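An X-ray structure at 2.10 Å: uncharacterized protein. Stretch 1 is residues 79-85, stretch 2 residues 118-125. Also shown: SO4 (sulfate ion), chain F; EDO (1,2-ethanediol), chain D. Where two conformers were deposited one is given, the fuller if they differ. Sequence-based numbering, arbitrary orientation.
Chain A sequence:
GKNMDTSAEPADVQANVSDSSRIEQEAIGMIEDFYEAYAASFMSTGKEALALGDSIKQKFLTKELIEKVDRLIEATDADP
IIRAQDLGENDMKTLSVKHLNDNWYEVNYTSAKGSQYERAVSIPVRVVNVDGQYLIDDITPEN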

# COMPACT_ATOMS: atom_id res chain seq x y z
N ASP A 79 -0.63 -7.24 17.26
CA ASP A 79 0.03 -7.84 16.12
C ASP A 79 1.54 -7.51 16.27
O ASP A 79 1.91 -6.34 16.21
N PRO A 80 2.40 -8.54 16.50
CA PRO A 80 3.85 -8.25 16.63
C PRO A 80 4.56 -7.67 15.34
O PRO A 80 5.62 -7.03 15.47
N ILE A 81 3.96 -7.91 14.15
CA ILE A 81 4.51 -7.39 12.89
C ILE A 81 4.47 -5.85 12.86
O ILE A 81 5.44 -5.21 12.50
N ILE A 82 3.32 -5.28 13.28
CA ILE A 82 3.11 -3.79 13.37
C ILE A 82 3.20 -3.20 14.81
O ILE A 82 3.19 -1.96 14.96
N ARG A 83 3.31 -4.07 15.84
CA ARG A 83 3.28 -3.65 17.27
C ARG A 83 2.06 -2.77 17.55
O ARG A 83 2.17 -1.67 18.10
N ALA A 84 0.90 -3.28 17.13
CA ALA A 84 -0.36 -2.56 17.25
C ALA A 84 -1.49 -3.55 17.00
O ALA A 84 -1.25 -4.65 16.51
N GLN A 85 -2.71 -3.15 17.36
CA GLN A 85 -3.91 -3.96 17.08
C GLN A 85 -4.41 -3.73 15.65
O GLN A 85 -4.93 -4.65 15.01
N GLU A 118 0.09 9.67 19.11
CA GLU A 118 1.15 9.42 18.12
C GLU A 118 2.31 8.64 18.76
O GLU A 118 2.79 9.02 19.82
N ARG A 119 2.73 7.56 18.10
CA ARG A 119 3.72 6.62 18.64
C ARG A 119 4.75 6.18 17.57
O ARG A 119 4.37 5.68 16.51
N ALA A 120 6.03 6.39 17.87
CA ALA A 120 7.12 5.94 16.98
C ALA A 120 7.29 4.42 17.18
O ALA A 120 7.52 3.98 18.30
N VAL A 121 7.14 3.65 16.10
CA VAL A 121 7.29 2.17 16.14
C VAL A 121 8.59 1.81 15.41
O VAL A 121 8.90 2.40 14.37
N SER A 122 9.35 0.85 16.00
CA SER A 122 10.64 0.41 15.47
C SER A 122 10.82 -1.11 15.71
O SER A 122 11.17 -1.53 16.81
N ILE A 123 10.55 -1.92 14.66
CA ILE A 123 10.66 -3.38 14.71
C ILE A 123 11.98 -3.86 14.05
O ILE A 123 12.16 -3.67 12.83
N PRO A 124 12.92 -4.47 14.85
CA PRO A 124 14.05 -5.11 14.18
C PRO A 124 13.56 -6.40 13.49
O PRO A 124 12.81 -7.17 14.13
N VAL A 125 13.92 -6.58 12.21
CA VAL A 125 13.57 -7.79 11.44
C VAL A 125 14.83 -8.36 10.78
O VAL A 125 15.69 -7.59 10.31

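Stretch 1 is an irregular loop laid beside the strand of stretch 2, and the two bury 331 Å² between them, much of it through one residue, Arg83. The loop is first tied to itself. Asp79, chi1 t, lies out of reach of the strand, but its OD1 accepts a hydrogen bond from Ile81 N (3.1 Å), and its own N donates to Ala84 O (2.8 Å), closing the turn. Pro80, which has no amide hydrogen to satisfy, suits this tight bend; its CB points sideways, and its carbonyl O comes 4.4 Å from Ile123 CG1.

Ile81 (m, t) and Ile82 (p, t) both turn CB away from the strand and are buried, as suits branched aliphatic side chains. What they offer stretch 2 is backbone: Ile81 O lies 3.6 Å from Ile123 CD1, and Ile82 O lies 3.7 Å from Val121 CG1. Val121 (t) and Ile123 (m, with chi2 off-well at 96°) point toward the loop from alternate positions of the strand, and methyl carbons of both side chains lie against these carbonyls.

Arg83 points toward the strand with chi1 m and the next two angles t, an extended chain that runs along stretch 2. Its length lets Arg83 touch several residues of the strand: Arg83 CB packs 4.0 Å from Val121 CG1, NE sits 3.7 Å from Ile123 CG1, and NH2 approaches Pro124 CD at 3.6 Å. Ser122 O and Ile123 CA lie over one face of the guanidinium. Although Arg83 NH1 is 3.0 Å from Ser122 O, the angle is too poor for a hydrogen bond. A water bridges instead, accepting from Arg83 NH1 (3.1 Å) and from Ser122 N (2.8 Å). Ser122 itself, chi1 t, turns CB away. The sulfate, probably from the crystallisation liquor, matches the positive charge: its O2 accepts from Arg83 NH1 at 2.9 Å, and its O1 from Arg83 NH2 at 2.8 Å.

The carbonyl of Arg83 receives the direct hydrogen bonds between the stretches. Arg119 (t, t, p) points toward the loop and donates to Arg83 O from NH1 (3.1 Å) and NH2 (2.9 Å), the two nitrogens forking onto one oxygen. Arg119 NE donates to O1 of an ethanediol at 3.3 Å. Ala84, buried with CB sideways, places its methyl at the edge of the Arg119 guanidinium, CB 3.9 Å from Arg119 NH2. Gln85 (m, t) makes no contact with the strand and is exposed, where a polar amide is at home.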

# COMPACT_ATOMS: atom_id res chain seq x y z
CB ASP A 79 -0.55 -7.27 14.82
CG ASP A 79 -0.09 -8.01 13.58
OD1 ASP A 79 0.99 -8.64 13.59
OD2 ASP A 79 -0.82 -7.96 12.58
CB PRO A 80 4.44 -9.62 17.00
CG PRO A 80 3.51 -10.58 16.41
CD PRO A 80 2.16 -9.99 16.61
CB ILE A 81 3.76 -7.97 11.64
CG1 ILE A 81 3.96 -9.50 11.53
CG2 ILE A 81 4.27 -7.31 10.34
CD1 ILE A 81 3.07 -10.15 10.49
CB ILE A 82 1.75 -3.34 12.69
CG1 ILE A 82 0.52 -4.02 13.32
CG2 ILE A 82 1.78 -3.62 11.20
CD1 ILE A 82 -0.81 -3.44 12.89
CB ARG A 83 4.60 -2.98 17.68
CG ARG A 83 5.76 -3.90 17.63
CD ARG A 83 7.01 -3.22 18.08
NE ARG A 83 8.13 -4.17 18.14
CZ ARG A 83 9.35 -3.90 18.63
NH1 ARG A 83 9.67 -2.68 19.10
NH2 ARG A 83 10.29 -4.86 18.63
CB ALA A 84 -0.42 -1.44 16.26
CB GLN A 85 -5.04 -3.61 18.04
CG GLN A 85 -4.75 -3.94 19.49
CD GLN A 85 -5.97 -3.73 20.41
OE1 GLN A 85 -7.11 -3.62 19.94
NE2 GLN A 85 -5.73 -3.69 21.71
CB GLU A 118 1.67 10.75 17.55
CG GLU A 118 2.80 10.62 16.53
CD GLU A 118 3.25 11.94 15.96
OE1 GLU A 118 2.42 12.80 15.65
OE2 GLU A 118 4.48 12.10 15.79
CB ARG A 119 2.97 5.40 19.21
CG ARG A 119 3.85 4.34 19.84
CD ARG A 119 3.09 3.44 20.79
NE ARG A 119 2.02 2.67 20.13
CZ ARG A 119 2.17 1.51 19.45
NH1 ARG A 119 3.38 0.93 19.28
NH2 ARG A 119 1.08 0.91 18.92
CB ALA A 120 8.40 6.65 17.32
CB VAL A 121 6.09 1.47 15.49
CG1 VAL A 121 6.24 -0.05 15.58
CG2 VAL A 121 4.79 1.91 16.20
CB SER A 122 11.76 1.20 16.14
OG SER A 122 13.03 0.78 15.70
CB ILE A 123 9.46 -4.10 13.95
CG1 ILE A 123 8.09 -3.59 14.44
CG2 ILE A 123 9.54 -5.63 14.12
CD1 ILE A 123 7.49 -2.49 13.57
CB PRO A 124 15.01 -5.45 15.34
CG PRO A 124 14.45 -4.74 16.55
CD PRO A 124 13.02 -4.59 16.31
CB VAL A 125 12.44 -7.52 10.40
CG1 VAL A 125 11.24 -6.85 11.07
CG2 VAL A 125 12.93 -6.69 9.20
S SO4 F . 13.17 -4.05 20.16
O1 SO4 F . 12.89 -5.39 19.63
O2 SO4 F . 12.51 -3.03 19.34
O3 SO4 F . 14.61 -3.81 20.14
O4 SO4 F . 12.67 -3.96 21.53
C1 EDO D . -1.67 3.30 19.94
O1 EDO D . -0.90 3.79 21.04
C2 EDO D . -1.07 3.79 18.62
O2 EDO D . -0.98 5.21 18.59
O HOH W 1 8.80 0.24 18.72